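PDB 5J72: putative N-acetylmuramoyl-L-alanine amidase,autolysin cwp6 from Peptoclostridium difficile, which probably hydrolyses the amide bond between N-acetylmuramic acid and L-alanine in peptidoglycan as a zinc-dependent autolysin, and is held in the cell wall by CWB2 modules. Local coordinates for residues E146-G151 against L200-P205; T172-A177 against A182-A187. All blocks are in the same frame, centred on the assembly; numbering follows the deposited sequence.

In the fold
Both contacts belong to the first CWB2 repeat, around strand 184-187 at the edge of its four-stranded parallel sheet, and their centres lie 12 Å apart. Contact 2 packs helix 174-180 against one face of that strand through Ile184; contact 1 brings helices 140-151 and 194-203 together over the other face, where Leu185 points. They meet directly: Ser148 CB is 3.9 Å from Leu185 CD2, and Leu203 CD1 is 4.0 Å from Pro183 CG. Leu203 and Ala182 each have a bound calcium ion about 9 Å from their side chains. The zinc site of His460, Glu477 and His530 belongs to the separate amidase domain.

Contact 1. Residues E146-G151 against L200-P205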
ATOM      1  N   GLU A 146     -14.186 -13.848  -2.690  1.00 19.50           N
ATOM      2  CA  GLU A 146     -14.003 -13.330  -4.038  1.00 18.17           C
ATOM      3  C   GLU A 146     -12.532 -13.291  -4.411  1.00 16.75           C
ATOM      4  O   GLU A 146     -12.200 -13.417  -5.580  1.00 17.29           O
ATOM      5  CB  GLU A 146     -14.606 -11.931  -4.188  1.00 21.38           C
ATOM      6  CG  GLU A 146     -16.133 -11.963  -4.010  1.00 24.94           C
ATOM      7  CD  GLU A 146     -16.792 -12.909  -5.063  1.00 33.21           C
ATOM      8  OE1 GLU A 146     -17.522 -13.846  -4.671  1.00 39.20           O
ATOM      9  OE2 GLU A 146     -16.536 -12.727  -6.256  1.00 35.07           O
ATOM     10  N   ILE A 147     -11.650 -13.103  -3.415  1.00 15.82           N
ATOM     11  CA  ILE A 147     -10.206 -13.071  -3.678  1.00 15.54           C
ATOM     12  C   ILE A 147      -9.736 -14.492  -4.091  1.00 15.61           C
ATOM     13  O   ILE A 147      -8.937 -14.666  -5.009  1.00 17.34           O
ATOM     14  CB  ILE A 147      -9.501 -12.568  -2.402  1.00 16.54           C
ATOM     15  CG1 ILE A 147      -9.737 -11.021  -2.223  1.00 17.50           C
ATOM     16  CG2 ILE A 147      -7.961 -12.799  -2.543  1.00 16.81           C
ATOM     17  CD1 ILE A 147      -9.330 -10.548  -0.778  1.00 16.68           C
ATOM     18  N   SER A 148     -10.211 -15.461  -3.365  1.00 17.41           N
ATOM     19  CA  SER A 148      -9.921 -16.882  -3.593  1.00 12.76           C
ATOM     20  C   SER A 148     -10.341 -17.284  -5.047  1.00 15.26           C
ATOM     21  O   SER A 148      -9.571 -17.893  -5.796  1.00 16.57           O
ATOM     22  CB  SER A 148     -10.713 -17.697  -2.526  1.00 15.85           C
ATOM     23  OG  SER A 148     -10.471 -19.073  -2.806  1.00 18.72           O
ATOM     24  N   LYS A 149     -11.540 -16.878  -5.468  1.00 15.87           N
ATOM     25  CA  LYS A 149     -12.026 -17.186  -6.848  1.00 19.30           C
ATOM     26  C   LYS A 149     -11.218 -16.516  -7.869  1.00 20.16           C
ATOM     27  O   LYS A 149     -11.049 -17.028  -8.973  1.00 20.10           O
ATOM     28  CB  LYS A 149     -13.477 -16.736  -6.989  1.00 19.89           C
ATOM     29  CG  LYS A 149     -14.373 -17.687  -6.260  1.00 21.81           C
ATOM     30  CD  LYS A 149     -15.834 -17.192  -6.268  1.00 35.64           C
ATOM     31  CE  LYS A 149     -16.658 -18.256  -5.558  1.00 50.67           C
ATOM     32  NZ  LYS A 149     -18.118 -17.903  -5.417  1.00 60.63           N
ATOM     33  N   GLN A 150     -10.685 -15.340  -7.552  1.00 18.05           N
ATOM     34  CA  GLN A 150      -9.839 -14.657  -8.527  1.00 17.22           C
ATOM     35  C   GLN A 150      -8.515 -15.317  -8.748  1.00 20.87           C
ATOM     36  O   GLN A 150      -8.100 -15.484  -9.909  1.00 19.58           O
ATOM     37  CB  GLN A 150      -9.579 -13.185  -8.055  1.00 18.77           C
ATOM     38  CG  GLN A 150      -8.834 -12.335  -9.089  1.00 19.38           C
ATOM     39  CD  GLN A 150      -9.672 -12.126 -10.357  1.00 20.74           C
ATOM     40  OE1 GLN A 150     -10.916 -12.214 -10.330  1.00 21.23           O
ATOM     41  NE2 GLN A 150      -8.983 -11.781 -11.462  1.00 19.63           N
ATOM     42  N   GLY A 151      -7.782 -15.713  -7.684  1.00 18.53           N
ATOM     43  CA  GLY A 151      -6.452 -16.252  -7.972  1.00 16.71           C
ATOM     44  C   GLY A 151      -6.395 -17.785  -7.995  1.00 17.57           C
ATOM     45  O   GLY A 151      -5.376 -18.385  -8.381  1.00 18.36           O
ATOM     46  N   LEU A 200     -14.496 -23.518   0.534  1.00 18.84           N
ATOM     47  CA  LEU A 200     -13.646 -24.656   0.828  1.00 19.85           C
ATOM     48  C   LEU A 200     -14.125 -25.833  -0.085  1.00 19.85           C
ATOM     49  O   LEU A 200     -13.314 -26.522  -0.692  1.00 18.91           O
ATOM     50  CB  LEU A 200     -13.798 -25.148   2.298  1.00 21.33           C
ATOM     51  CG  LEU A 200     -13.091 -24.276   3.341  1.00 22.90           C
ATOM     52  CD1 LEU A 200     -13.478 -24.730   4.701  1.00 24.30           C
ATOM     53  CD2 LEU A 200     -11.576 -24.417   3.140  1.00 21.28           C
ATOM     54  N   LYS A 201     -15.432 -26.051  -0.196  1.00 16.68           N
ATOM     55  CA  LYS A 201     -15.875 -27.151  -1.078  1.00 19.01           C
ATOM     56  C   LYS A 201     -15.482 -26.922  -2.551  1.00 21.23           C
ATOM     57  O   LYS A 201     -15.020 -27.849  -3.254  1.00 20.15           O
ATOM     58  CB  LYS A 201     -17.433 -27.268  -1.038  1.00 22.06           C
ATOM     59  CG  LYS A 201     -17.892 -27.870   0.305  1.00 27.52           C
ATOM     60  CD  LYS A 201     -19.489 -28.000   0.300  1.00 39.43           C
ATOM     61  CE  LYS A 201     -20.035 -28.747   1.521  1.00 52.36           C
ATOM     62  NZ  LYS A 201     -19.727 -30.240   1.517  1.00 51.23           N
ATOM     63  N   ARG A 202     -15.653 -25.701  -3.008  1.00 18.13           N
ATOM     64  CA  ARG A 202     -15.327 -25.383  -4.412  1.00 14.48           C
ATOM     65  C   ARG A 202     -13.827 -25.571  -4.696  1.00 14.73           C
ATOM     66  O   ARG A 202     -13.487 -26.091  -5.757  1.00 16.88           O
ATOM     67  CB  ARG A 202     -15.698 -23.891  -4.710  1.00 16.81           C
ATOM     68  CG  ARG A 202     -15.793 -23.618  -6.228  1.00 17.78           C
ATOM     69  CD  ARG A 202     -15.831 -22.086  -6.519  1.00 21.60           C
ATOM     70  NE  ARG A 202     -14.602 -21.416  -6.090  1.00 20.04           N
ATOM     71  CZ  ARG A 202     -13.466 -21.476  -6.779  1.00 19.85           C
ATOM     72  NH1 ARG A 202     -12.372 -20.894  -6.307  1.00 19.01           N
ATOM     73  NH2 ARG A 202     -13.418 -22.127  -7.952  1.00 18.84           N
ATOM     74  N   LEU A 203     -12.959 -25.144  -3.768  1.00 15.57           N
ATOM     75  CA  LEU A 203     -11.479 -25.259  -3.982  1.00 14.14           C
ATOM     76  C   LEU A 203     -11.011 -26.707  -3.939  1.00 17.18           C
ATOM     77  O   LEU A 203      -9.910 -26.972  -4.430  1.00 15.66           O
ATOM     78  CB  LEU A 203     -10.689 -24.511  -2.855  1.00 15.31           C
ATOM     79  CG  LEU A 203     -10.898 -22.979  -2.935  1.00 16.25           C
ATOM     80  CD1 LEU A 203     -10.436 -22.298  -1.655  1.00 13.14           C
ATOM     81  CD2 LEU A 203     -10.077 -22.418  -4.084  1.00 15.88           C
ATOM     82  N   ASN A 204     -11.789 -27.588  -3.300  1.00 18.18           N
ATOM     83  CA  ASN A 204     -11.479 -29.032  -3.124  1.00 17.88           C
ATOM     84  C   ASN A 204     -10.023 -29.250  -2.595  1.00 19.76           C
ATOM     85  O   ASN A 204      -9.207 -29.933  -3.212  1.00 20.76           O
ATOM     86  CB  ASN A 204     -11.629 -29.770  -4.419  1.00 20.58           C
ATOM     87  CG  ASN A 204     -11.698 -31.317  -4.080  1.00 25.76           C
ATOM     88  OD1 ASN A 204     -12.348 -31.692  -3.074  1.00 31.73           O
ATOM     89  ND2 ASN A 204     -11.047 -32.130  -4.771  1.00 25.12           N
ATOM     90  N   PRO A 205      -9.675 -28.619  -1.491  1.00 17.65           N
ATOM     91  CA  PRO A 205      -8.302 -28.805  -0.986  1.00 15.20           C
ATOM     92  C   PRO A 205      -8.121 -30.173  -0.350  1.00 19.18           C
ATOM     93  O   PRO A 205      -9.104 -30.835   0.009  1.00 19.80           O
ATOM     94  CB  PRO A 205      -8.194 -27.712   0.098  1.00 17.40           C
ATOM     95  CG  PRO A 205      -9.618 -27.614   0.621  1.00 18.19           C
ATOM     96  CD  PRO A 205     -10.486 -27.762  -0.625  1.00 17.75           C
TER
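The hydroxyl OG of Ser148 hydrogen-bonds to Glu199 OE2, one turn back on helix 194-203, and also meets the branched end of Leu203, with CD1 at 3.4 Å and CD2 at 3.6 Å from OG. The serine reaches this spot because OG lies anti to its own backbone N (chi1 177°), which sends the hydroxyl out towards the neighbouring helix. Leu203 starts off alongside and only its branched end closes in, both methyls facing the oxygen from the same side.

Next to this, Arg202 and Lys149 pass each other at a slant. The aliphatic part of the lysine does the touching: CG lies 3.7 Å from Arg202 NE, and CE is 4.0 Å from Arg202 CD. A bend at chi3 (63°) turns the guanidinium in beside the lysine stem, whereas Lys149 runs on extended, leaving NZ 5.0 Å from Arg202 NE. The like charges are therefore near without touching, and the arginine's charge is answered elsewhere: NH1 forms a salt bridge with Glu199 and a hydrogen bond to Trp152 O, and NH2 bonds to Lys153 O. The one carboxylate oxygen, Glu199 OE2, thus receives both Ser148 OG and Arg202 NH1, and the guanidinium ties the chain just after helix 140-151 to helix 194-203. These two helices cover one face of the parallel sheet, whose strand order is 2-1-3-4, and helix 174-180 packs on the other, giving the first CWB2 repeat a three-layer alpha/beta/alpha architecture.

Contact 2. Residues T172-A177 against A182-A187; sequences TATPLA and APILLA
Ala182 makes the polar link with Ala177: its N donates to Ala177 O over 2.8 Å with an N-H...O angle of 156°. The bond is short and fairly straight, though the donor is tilted 27° from the carbonyl plane. It ties the first residue of 182-187 back to helix 174-180 across the turn joining them. The methyl of Ala182 lies 3.9 Å from that same Ala177 O, and its carbonyl oxygen faces the helix too, 3.4 Å from Ala177 CB.

At Pro183 the backbone begins its pairing with Val160 of strand 158-163. Ile184 then directs its side chain back to the helix and carries most of the apolar packing. CG1 is anti to its carbonyl carbon (chi1 -73°), and with chi2 extended the ethyl arm reaches along the helix surface: CG1 meets Ala177 CB at 3.9 Å, while CD1 lies 4.0 Å from Ala173 CB. That terminal methyl also comes 4.1 Å from Thr174 OG1, the two side chains crossing at about a right angle. Pro382 of helix 375-387 packs on Thr174, Ala177 and Ile184 from outside the pair.

Leu185 points to the other face of the sheet, while its backbone keeps up the pairing with Val160. This is the return half of the beta-alpha-beta unit 158-163, 174-180, 184-187. The small alanine methyls are consistent with a close approach of helix and strand; one backbone bond crosses between the segments, and the other contacts, all buried, are mainly apolar and centred on Ile184.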
ATOM      1  N   THR A 172       1.062 -12.456   9.930  1.00 22.43           N
ATOM      2  CA  THR A 172       2.339 -12.942   9.365  1.00 18.40           C
ATOM      3  C   THR A 172       2.030 -14.199   8.481  1.00 20.01           C
ATOM      4  O   THR A 172       2.964 -14.858   7.998  1.00 23.42           O
ATOM      5  CB  THR A 172       3.323 -13.342  10.491  1.00 23.71           C
ATOM      6  OG1 THR A 172       2.650 -14.254  11.342  1.00 30.66           O
ATOM      7  CG2 THR A 172       3.784 -12.069  11.289  1.00 25.61           C
ATOM      8  N   ALA A 173       0.752 -14.488   8.261  1.00 22.79           N
ATOM      9  CA  ALA A 173       0.310 -15.649   7.446  1.00 21.80           C
ATOM     10  C   ALA A 173       0.540 -15.451   5.967  1.00 20.25           C
ATOM     11  O   ALA A 173       0.706 -16.450   5.298  1.00 19.97           O
ATOM     12  CB  ALA A 173      -1.169 -15.890   7.655  1.00 21.08           C
ATOM     13  N   THR A 174       0.609 -14.183   5.417  1.00 21.12           N
ATOM     14  CA  THR A 174       0.751 -14.057   3.956  1.00 18.93           C
ATOM     15  C   THR A 174       1.951 -14.698   3.381  1.00 18.66           C
ATOM     16  O   THR A 174       1.819 -15.357   2.359  1.00 17.55           O
ATOM     17  CB  THR A 174       0.621 -12.543   3.494  1.00 20.47           C
ATOM     18  OG1 THR A 174      -0.743 -12.199   3.707  1.00 23.11           O
ATOM     19  CG2 THR A 174       0.976 -12.348   2.062  1.00 20.68           C
ATOM     20  N   PRO A 175       3.174 -14.566   3.958  1.00 20.17           N
ATOM     21  CA  PRO A 175       4.336 -15.223   3.343  1.00 18.14           C
ATOM     22  C   PRO A 175       4.225 -16.771   3.298  1.00 16.72           C
ATOM     23  O   PRO A 175       4.775 -17.419   2.418  1.00 20.45           O
ATOM     24  CB  PRO A 175       5.521 -14.726   4.213  1.00 19.55           C
ATOM     25  CG  PRO A 175       5.043 -13.411   4.726  1.00 20.82           C
ATOM     26  CD  PRO A 175       3.578 -13.647   5.043  1.00 22.67           C
ATOM     27  N   LEU A 176       3.527 -17.336   4.291  1.00 18.49           N
ATOM     28  CA  LEU A 176       3.345 -18.804   4.278  1.00 18.37           C
ATOM     29  C   LEU A 176       2.278 -19.175   3.236  1.00 16.93           C
ATOM     30  O   LEU A 176       2.461 -20.130   2.492  1.00 19.42           O
ATOM     31  CB  LEU A 176       2.872 -19.244   5.650  1.00 16.39           C
ATOM     32  CG  LEU A 176       2.645 -20.808   5.743  1.00 17.67           C
ATOM     33  CD1 LEU A 176       3.961 -21.548   5.369  1.00 23.12           C
ATOM     34  CD2 LEU A 176       2.296 -21.157   7.203  1.00 25.42           C
ATOM     35  N   ALA A 177       1.118 -18.456   3.223  1.00 17.42           N
ATOM     36  CA  ALA A 177       0.131 -18.730   2.178  1.00 16.86           C
ATOM     37  C   ALA A 177       0.770 -18.598   0.802  1.00 17.33           C
ATOM     38  O   ALA A 177       0.453 -19.404  -0.083  1.00 17.69           O
ATOM     39  CB  ALA A 177      -1.055 -17.754   2.284  1.00 16.59           C
ATOM     40  N   ALA A 182      -1.533 -20.487  -1.795  1.00 19.80           N
ATOM     41  CA  ALA A 182      -2.858 -20.765  -1.272  1.00 17.89           C
ATOM     42  C   ALA A 182      -3.575 -19.501  -0.838  1.00 18.39           C
ATOM     43  O   ALA A 182      -2.928 -18.540  -0.455  1.00 19.61           O
ATOM     44  CB  ALA A 182      -2.703 -21.625  -0.016  1.00 17.77           C
ATOM     45  N   PRO A 183      -4.895 -19.500  -0.899  1.00 15.19           N
ATOM     46  CA  PRO A 183      -5.622 -18.343  -0.436  1.00 15.59           C
ATOM     47  C   PRO A 183      -5.829 -18.443   1.112  1.00 18.34           C
ATOM     48  O   PRO A 183      -5.691 -19.543   1.705  1.00 17.62           O
ATOM     49  CB  PRO A 183      -6.987 -18.473  -1.121  1.00 15.37           C
ATOM     50  CG  PRO A 183      -7.201 -19.993  -1.186  1.00 13.95           C
ATOM     51  CD  PRO A 183      -5.774 -20.538  -1.502  1.00 15.27           C
ATOM     52  N   ILE A 184      -6.181 -17.328   1.721  1.00 16.85           N
ATOM     53  CA  ILE A 184      -6.505 -17.318   3.125  1.00 18.25           C
ATOM     54  C   ILE A 184      -8.042 -17.122   3.173  1.00 16.18           C
ATOM     55  O   ILE A 184      -8.585 -16.173   2.578  1.00 18.25           O
ATOM     56  CB  ILE A 184      -5.821 -16.145   3.831  1.00 16.51           C
ATOM     57  CG1 ILE A 184      -4.309 -16.434   3.947  1.00 18.51           C
ATOM     58  CG2 ILE A 184      -6.566 -15.885   5.190  1.00 18.01           C
ATOM     59  CD1 ILE A 184      -3.414 -15.220   4.412  1.00 18.03           C
ATOM     60  N   LEU A 185      -8.745 -18.033   3.839  1.00 17.03           N
ATOM     61  CA  LEU A 185     -10.186 -17.837   4.029  1.00 16.75           C
ATOM     62  C   LEU A 185     -10.395 -17.614   5.564  1.00 20.15           C
ATOM     63  O   LEU A 185      -9.500 -17.894   6.351  1.00 20.32           O
ATOM     64  CB  LEU A 185     -11.060 -19.071   3.608  1.00 17.47           C
ATOM     65  CG  LEU A 185     -11.003 -19.333   2.095  1.00 20.41           C
ATOM     66  CD1 LEU A 185     -11.824 -20.614   1.761  1.00 20.38           C
ATOM     67  CD2 LEU A 185     -11.483 -18.096   1.261  1.00 18.44           C
ATOM     68  N   LEU A 186     -11.578 -17.189   5.942  1.00 20.01           N
ATOM     69  CA  LEU A 186     -11.784 -16.829   7.341  1.00 21.94           C
ATOM     70  C   LEU A 186     -12.789 -17.680   8.107  1.00 23.59           C
ATOM     71  O   LEU A 186     -13.821 -18.084   7.564  1.00 23.76           O
ATOM     72  CB  LEU A 186     -12.304 -15.358   7.353  1.00 22.10           C
ATOM     73  CG  LEU A 186     -11.381 -14.373   6.623  1.00 21.68           C
ATOM     74  CD1 LEU A 186     -12.011 -13.002   6.593  1.00 23.83           C
ATOM     75  CD2 LEU A 186     -10.006 -14.356   7.267  1.00 18.15           C
ATOM     76  N   ALA A 187     -12.474 -17.896   9.393  1.00 24.79           N
ATOM     77  CA  ALA A 187     -13.307 -18.671  10.308  1.00 26.03           C
ATOM     78  C   ALA A 187     -13.682 -17.801  11.543  1.00 31.60           C
ATOM     79  O   ALA A 187     -13.129 -16.712  11.733  1.00 29.81           O
ATOM     80  CB  ALA A 187     -12.502 -19.834  10.827  1.00 26.90           C
TER